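Local coordinates for protein argininosuccinate lyase (Chelativorans sp., PDB 6RXA) that is an EDDS lyase of the aspartase/fumarase superfamily that probably cleaves a C-N bond to release fumarate, at residues I136-A147 / I458-R469. The protein carries 2 engineered substitutions. Numbering follows the deposited sequence.
Sequences IGYREAVVHKAA and IDDAMAELHKDR
R139 leaves its helix with CG turned opposite the backbone N (chi1 -174°) and stays extended as far as NE, which carries the guanidinium across to the acidic side chains of E464 and D468. Its NH2 meets E464 OE1 at 2.7 Å in a nearly straight salt bridge (166°), with the oxygen lying in the guanidinium plane. R139 NH1 makes a weak, bent bond of 2.9 Å to D468 OD2, and a water between NH1 and D468 OD1 closes a second route. NE is taken by S176 and D468 OD1 also pairs with R187, both on helix 168-193, which packs against the same groove.

L465 packs alongside the aliphatic part of R139, its CD2 3.7 Å from R139 CD, with its CG over one face of the guanidinium, and fills a hole formed by I136, R139, E140 and V143. In return V143 enters a hole among I458, A461, M462 and L465. These knobs-into-holes join helices 112-147 and 451-500 in the long helical bundle of this superfamily; the axes of segments 136-147 and 458-469 come within 10.4 Å, their N-to-C directions 154° apart.

On another flank, R469 bends at chi3 and its NH2 reaches E140 OE2 at 2.8 Å, on the anti side of the carboxylate and tilted from its plane. A water links that NH2 to H144 NE2, and M462 SD sits 3.7 Å from H144 NE2 at the ring edge.

R139 is buried, yet each of its three nitrogens has a polar partner; two carboxylates probably offset its charge and fix the guanidinium's rotation, while E140-R469 adds a second, separate salt bridge between the helices.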
ATOM      1  N   ILE A 136      -1.326  26.739   4.798  1.00 12.60           N
ATOM      2  CA  ILE A 136      -1.224  28.156   4.460  1.00 13.33           C
ATOM      3  C   ILE A 136       0.052  28.754   5.053  1.00 13.51           C
ATOM      4  O   ILE A 136       0.779  29.493   4.382  1.00 13.90           O
ATOM      5  CB  ILE A 136      -2.487  28.907   4.920  1.00 14.27           C
ATOM      6  CG1 ILE A 136      -3.685  28.537   4.056  1.00 14.20           C
ATOM      7  CG2 ILE A 136      -2.232  30.420   4.896  1.00 15.33           C
ATOM      8  CD1 ILE A 136      -4.997  29.103   4.588  1.00 15.58           C
ATOM      9  N   GLY A 137       0.353  28.430   6.310  1.00 13.55           N
ATOM     10  CA  GLY A 137       1.571  28.943   6.919  1.00 14.30           C
ATOM     11  C   GLY A 137       2.821  28.485   6.189  1.00 14.53           C
ATOM     12  O   GLY A 137       3.794  29.238   6.059  1.00 14.51           O
ATOM     13  N   TYR A 138       2.813  27.249   5.710  1.00 13.64           N
ATOM     14  CA  TYR A 138       3.920  26.709   4.924  1.00 13.30           C
ATOM     15  C   TYR A 138       4.041  27.448   3.603  1.00 13.44           C
ATOM     16  O   TYR A 138       5.133  27.892   3.231  1.00 13.80           O
ATOM     17  CB  TYR A 138       3.631  25.225   4.721  1.00 12.68           C
ATOM     18  CG  TYR A 138       4.627  24.335   4.004  1.00 13.22           C
ATOM     19  CD1 TYR A 138       5.989  24.544   4.064  1.00 13.89           C
ATOM     20  CD2 TYR A 138       4.167  23.233   3.289  1.00 13.53           C
ATOM     21  CE1 TYR A 138       6.865  23.680   3.419  1.00 14.92           C
ATOM     22  CE2 TYR A 138       5.033  22.367   2.652  1.00 13.92           C
ATOM     23  CZ  TYR A 138       6.386  22.600   2.720  1.00 15.01           C
ATOM     24  OH  TYR A 138       7.264  21.750   2.076  1.00 15.47           O
ATOM     25  N   ARG A 139       2.914  27.650   2.914  1.00 13.09           N
ATOM     26  CA  ARG A 139       2.948  28.402   1.666  1.00 12.70           C
ATOM     27  C   ARG A 139       3.402  29.839   1.896  1.00 13.63           C
ATOM     28  O   ARG A 139       4.170  30.392   1.092  1.00 13.78           O
ATOM     29  CB  ARG A 139       1.586  28.346   0.970  1.00 12.49           C
ATOM     30  CG  ARG A 139       1.606  28.985  -0.401  1.00 13.58           C
ATOM     31  CD  ARG A 139       0.252  28.930  -1.056  1.00 15.13           C
ATOM     32  NE  ARG A 139       0.339  29.414  -2.426  1.00 16.22           N
ATOM     33  CZ  ARG A 139      -0.703  29.731  -3.177  1.00 16.71           C
ATOM     34  NH1 ARG A 139      -1.922  29.657  -2.673  1.00 16.78           N
ATOM     35  NH2 ARG A 139      -0.519  30.127  -4.428  1.00 16.93           N
ATOM     36  N   GLU A 140       2.958  30.465   2.990  1.00 14.12           N
ATOM     37  CA  GLU A 140       3.408  31.819   3.310  1.00 14.78           C
ATOM     38  C   GLU A 140       4.925  31.866   3.435  1.00 15.09           C
ATOM     39  O   GLU A 140       5.582  32.751   2.873  1.00 15.18           O
ATOM     40  CB  GLU A 140       2.763  32.326   4.604  1.00 15.07           C
ATOM     41  CG  GLU A 140       1.320  32.732   4.461  1.00 16.98           C
ATOM     42  CD  GLU A 140       0.661  33.057   5.782  1.00 20.67           C
ATOM     43  OE1 GLU A 140       1.302  32.847   6.833  1.00 22.47           O
ATOM     44  OE2 GLU A 140      -0.512  33.501   5.776  1.00 21.57           O
ATOM     45  N   ALA A 141       5.503  30.920   4.180  1.00 14.48           N
ATOM     46  CA  ALA A 141       6.951  30.908   4.357  1.00 14.00           C
ATOM     47  C   ALA A 141       7.673  30.725   3.026  1.00 13.96           C
ATOM     48  O   ALA A 141       8.700  31.371   2.777  1.00 13.50           O
ATOM     49  CB  ALA A 141       7.346  29.818   5.342  1.00 13.88           C
ATOM     50  N   VAL A 142       7.144  29.860   2.164  1.00 14.25           N
ATOM     51  CA  VAL A 142       7.734  29.593   0.849  1.00 13.60           C
ATOM     52  C   VAL A 142       7.714  30.844  -0.022  1.00 13.92           C
ATOM     53  O   VAL A 142       8.724  31.210  -0.630  1.00 13.91           O
ATOM     54  CB  VAL A 142       6.976  28.426   0.192  1.00 13.87           C
ATOM     55  CG1 VAL A 142       7.252  28.311  -1.296  1.00 14.00           C
ATOM     56  CG2 VAL A 142       7.303  27.111   0.907  1.00 13.66           C
ATOM     57  N   VAL A 143       6.555  31.499  -0.126  1.00 14.26           N
ATOM     58  CA  VAL A 143       6.428  32.663  -0.998  1.00 14.61           C
ATOM     59  C   VAL A 143       7.229  33.839  -0.455  1.00 15.30           C
ATOM     60  O   VAL A 143       7.900  34.556  -1.212  1.00 15.05           O
ATOM     61  CB  VAL A 143       4.944  33.025  -1.176  1.00 15.84           C
ATOM     62  CG1 VAL A 143       4.801  34.329  -1.946  1.00 16.66           C
ATOM     63  CG2 VAL A 143       4.208  31.927  -1.893  1.00 15.27           C
ATOM     64  N   HIS A 144       7.178  34.058   0.861  1.00 15.48           N
ATOM     65  CA  HIS A 144       7.905  35.178   1.452  1.00 16.44           C
ATOM     66  C   HIS A 144       9.412  34.973   1.332  1.00 15.87           C
ATOM     67  O   HIS A 144      10.158  35.934   1.107  1.00 17.06           O
ATOM     68  CB  HIS A 144       7.440  35.391   2.890  1.00 18.98           C
ATOM     69  CG  HIS A 144       5.962  35.625   3.005  1.00 24.55           C
ATOM     70  ND1 HIS A 144       5.311  35.713   4.217  1.00 26.62           N
ATOM     71  CD2 HIS A 144       5.008  35.783   2.055  1.00 26.18           C
ATOM     72  CE1 HIS A 144       4.020  35.917   4.008  1.00 27.41           C
ATOM     73  NE2 HIS A 144       3.809  35.955   2.705  1.00 26.94           N
ATOM     74  N   LYS A 145       9.873  33.721   1.444  1.00 14.79           N
ATOM     75  CA  LYS A 145      11.279  33.408   1.185  1.00 15.20           C
ATOM     76  C   LYS A 145      11.632  33.654  -0.278  1.00 15.20           C
ATOM     77  O   LYS A 145      12.668  34.257  -0.583  1.00 16.11           O
ATOM     78  CB  LYS A 145      11.561  31.958   1.589  1.00 15.60           C
ATOM     79  CG  LYS A 145      13.039  31.558   1.638  1.00 15.03           C
ATOM     80  CD  LYS A 145      13.785  32.127   2.837  1.00 15.63           C
ATOM     81  CE  LYS A 145      15.107  31.397   3.056  1.00 16.46           C
ATOM     82  NZ  LYS A 145      15.752  31.835   4.320  1.00 17.52           N
ATOM     83  N   ALA A 146      10.770  33.219  -1.199  1.00 14.48           N
ATOM     84  CA  ALA A 146      11.041  33.437  -2.617  1.00 15.85           C
ATOM     85  C   ALA A 146      11.241  34.914  -2.918  1.00 16.76           C
ATOM     86  O   ALA A 146      12.110  35.283  -3.720  1.00 16.48           O
ATOM     87  CB  ALA A 146       9.893  32.893  -3.464  1.00 15.31           C
ATOM     88  N   ALA A 147      10.441  35.777  -2.289  1.00 16.77           N
ATOM     89  CA  ALA A 147      10.490  37.198  -2.586  1.00 17.18           C
ATOM     90  C   ALA A 147      11.838  37.823  -2.259  1.00 17.55           C
ATOM     91  O   ALA A 147      12.176  38.861  -2.831  1.00 18.42           O
ATOM     92  CB  ALA A 147       9.373  37.906  -1.821  1.00 16.91           C
ATOM     93  N   ILE A 458       4.874  35.671  -7.773  1.00 16.14           N
ATOM     94  CA  ILE A 458       4.750  36.019  -6.360  1.00 17.15           C
ATOM     95  C   ILE A 458       3.533  36.904  -6.140  1.00 17.56           C
ATOM     96  O   ILE A 458       2.746  36.674  -5.215  1.00 17.64           O
ATOM     97  CB  ILE A 458       6.044  36.671  -5.837  1.00 17.40           C
ATOM     98  CG1 ILE A 458       7.159  35.620  -5.745  1.00 17.15           C
ATOM     99  CG2 ILE A 458       5.791  37.343  -4.481  1.00 17.79           C
ATOM    100  CD1 ILE A 458       8.522  36.214  -5.443  1.00 18.00           C
ATOM    101  N   ASP A 459       3.353  37.925  -6.990  1.00 18.26           N
ATOM    102  CA  ASP A 459       2.191  38.798  -6.858  1.00 18.82           C
ATOM    103  C   ASP A 459       0.901  37.990  -6.931  1.00 18.52           C
ATOM    104  O   ASP A 459      -0.025  38.194  -6.131  1.00 19.40           O
ATOM    105  CB  ASP A 459       2.202  39.855  -7.964  1.00 20.24           C
ATOM    106  CG  ASP A 459       3.301  40.892  -7.800  1.00 22.77           C
ATOM    107  OD1 ASP A 459       3.922  40.973  -6.723  1.00 23.27           O
ATOM    108  OD2 ASP A 459       3.538  41.648  -8.768  1.00 23.88           O
ATOM    109  N   ASP A 460       0.830  37.048  -7.871  1.00 18.01           N
ATOM    110  CA  ASP A 460      -0.354  36.210  -7.990  1.00 17.80           C
ATOM    111  C   ASP A 460      -0.544  35.345  -6.747  1.00 17.07           C
ATOM    112  O   ASP A 460      -1.672  35.175  -6.266  1.00 18.53           O
ATOM    113  CB  ASP A 460      -0.250  35.331  -9.236  1.00 20.47           C
ATOM    114  CG  ASP A 460      -0.522  36.106 -10.516  1.00 24.92           C
ATOM    115  OD1 ASP A 460      -0.967  37.270 -10.412  1.00 26.35           O
ATOM    116  OD2 ASP A 460      -0.290  35.551 -11.614  1.00 26.17           O
ATOM    117  N   ALA A 461       0.548  34.775  -6.223  1.00 16.20           N
ATOM    118  CA  ALA A 461       0.447  33.897  -5.062  1.00 16.03           C
ATOM    119  C   ALA A 461       0.036  34.673  -3.819  1.00 16.15           C
ATOM    120  O   ALA A 461      -0.698  34.153  -2.965  1.00 16.52           O
ATOM    121  CB  ALA A 461       1.780  33.180  -4.841  1.00 16.64           C
ATOM    122  N   MET A 462       0.499  35.915  -3.688  1.00 16.57           N
ATOM    123  CA  MET A 462       0.096  36.724  -2.542  1.00 17.62           C
ATOM    124  C   MET A 462      -1.402  36.998  -2.586  1.00 17.62           C
ATOM    125  O   MET A 462      -2.075  36.985  -1.550  1.00 18.37           O
ATOM    126  CB  MET A 462       0.903  38.020  -2.512  1.00 18.41           C
ATOM    127  CG  MET A 462       2.399  37.824  -2.243  1.00 19.24           C
ATOM    128  SD  MET A 462       2.743  37.289  -0.562  1.00 21.07           S
ATOM    129  CE  MET A 462       2.537  38.820   0.348  1.00 21.98           C
ATOM    130  N   ALA A 463      -1.951  37.235  -3.780  1.00 17.96           N
ATOM    131  CA  ALA A 463      -3.394  37.406  -3.887  1.00 18.60           C
ATOM    132  C   ALA A 463      -4.125  36.111  -3.563  1.00 18.22           C
ATOM    133  O   ALA A 463      -5.167  36.128  -2.897  1.00 19.35           O
ATOM    134  CB  ALA A 463      -3.752  37.903  -5.286  1.00 19.60           C
ATOM    135  N   GLU A 464      -3.591  34.978  -4.026  1.00 17.43           N
ATOM    136  CA  GLU A 464      -4.187  33.684  -3.709  1.00 17.57           C
ATOM    137  C   GLU A 464      -4.136  33.407  -2.211  1.00 17.66           C
ATOM    138  O   GLU A 464      -5.100  32.889  -1.641  1.00 18.20           O
ATOM    139  CB  GLU A 464      -3.505  32.577  -4.519  1.00 17.61           C
ATOM    140  CG  GLU A 464      -3.901  32.584  -5.989  1.00 19.91           C
ATOM    141  CD  GLU A 464      -3.248  31.493  -6.823  1.00 22.23           C
ATOM    142  OE1 GLU A 464      -2.424  30.698  -6.317  1.00 22.61           O
ATOM    143  OE2 GLU A 464      -3.575  31.426  -8.027  1.00 23.94           O
ATOM    144  N   LEU A 465      -3.026  33.761  -1.554  1.00 17.71           N
ATOM    145  CA  LEU A 465      -2.904  33.525  -0.118  1.00 17.06           C
ATOM    146  C   LEU A 465      -3.932  34.332   0.664  1.00 16.69           C
ATOM    147  O   LEU A 465      -4.467  33.857   1.678  1.00 17.17           O
ATOM    148  CB  LEU A 465      -1.492  33.884   0.340  1.00 17.48           C
ATOM    149  CG  LEU A 465      -0.454  32.779   0.142  1.00 16.70           C
ATOM    150  CD1 LEU A 465       0.954  33.351   0.209  1.00 16.26           C
ATOM    151  CD2 LEU A 465      -0.644  31.691   1.195  1.00 16.38           C
ATOM    152  N   HIS A 466      -4.206  35.560   0.227  1.00 17.20           N
ATOM    153  CA  HIS A 466      -5.277  36.336   0.835  1.00 18.35           C
ATOM    154  C   HIS A 466      -6.605  35.591   0.743  1.00 17.81           C
ATOM    155  O   HIS A 466      -7.363  35.536   1.721  1.00 18.69           O
ATOM    156  CB  HIS A 466      -5.372  37.697   0.148  1.00 23.14           C
ATOM    157  CG  HIS A 466      -6.421  38.580   0.733  1.00 38.40           C
ATOM    158  ND1 HIS A 466      -6.210  39.331   1.869  1.00 44.14           N
ATOM    159  CD2 HIS A 466      -7.705  38.804   0.364  1.00 43.89           C
ATOM    160  CE1 HIS A 466      -7.314  39.994   2.165  1.00 47.17           C
ATOM    161  NE2 HIS A 466      -8.237  39.693   1.267  1.00 44.25           N
ATOM    162  N   LYS A 467      -6.900  35.000  -0.415  1.00 17.34           N
ATOM    163  CA  LYS A 467      -8.130  34.226  -0.567  1.00 17.46           C
ATOM    164  C   LYS A 467      -8.102  32.945   0.267  1.00 17.08           C
ATOM    165  O   LYS A 467      -9.132  32.556   0.835  1.00 17.33           O
ATOM    166  CB  LYS A 467      -8.359  33.909  -2.045  1.00 19.54           C
ATOM    167  CG  LYS A 467      -8.693  35.134  -2.903  1.00 29.33           C
ATOM    168  CD  LYS A 467      -8.830  34.727  -4.370  1.00 51.07           C
ATOM    169  CE  LYS A 467     -10.105  35.252  -5.009  1.00 77.00           C
ATOM    170  NZ  LYS A 467      -9.816  36.355  -5.965  1.00 91.81           N
ATOM    171  N   ASP A 468      -6.938  32.284   0.358  1.00 16.32           N
ATOM    172  CA  ASP A 468      -6.800  31.100   1.201  1.00 16.19           C
ATOM    173  C   ASP A 468      -7.172  31.429   2.648  1.00 15.61           C
ATOM    174  O   ASP A 468      -7.915  30.688   3.309  1.00 16.15           O
ATOM    175  CB  ASP A 468      -5.341  30.595   1.202  1.00 15.98           C
ATOM    176  CG  ASP A 468      -4.837  30.077  -0.149  1.00 16.18           C
ATOM    177  OD1 ASP A 468      -5.626  29.576  -0.983  1.00 16.95           O
ATOM    178  OD2 ASP A 468      -3.595  30.133  -0.362  1.00 16.70           O
ATOM    179  N   ARG A 469      -6.633  32.541   3.164  1.00 15.93           N
ATOM    180  CA  ARG A 469      -6.896  32.928   4.547  1.00 16.01           C
ATOM    181  C   ARG A 469      -8.360  33.308   4.733  1.00 16.67           C
ATOM    182  O   ARG A 469      -8.960  32.996   5.761  1.00 17.85           O
ATOM    183  CB  ARG A 469      -5.959  34.066   4.973  1.00 16.63           C
ATOM    184  CG  ARG A 469      -4.490  33.667   5.075  1.00 17.36           C
ATOM    185  CD  ARG A 469      -3.629  34.780   5.688  1.00 19.06           C
ATOM    186  NE  ARG A 469      -3.530  35.920   4.777  1.00 18.87           N
ATOM    187  CZ  ARG A 469      -2.542  36.117   3.902  1.00 18.99           C
ATOM    188  NH1 ARG A 469      -2.584  37.175   3.120  1.00 19.80           N
ATOM    189  NH2 ARG A 469      -1.528  35.267   3.796  1.00 18.57           N
TER
HETATM  190  O   HOH W   1      -4.755  29.522  -3.499  1.00 20.67           O
HETATM  191  O   HOH W   2       1.020  36.389   2.561  1.00 20.35           O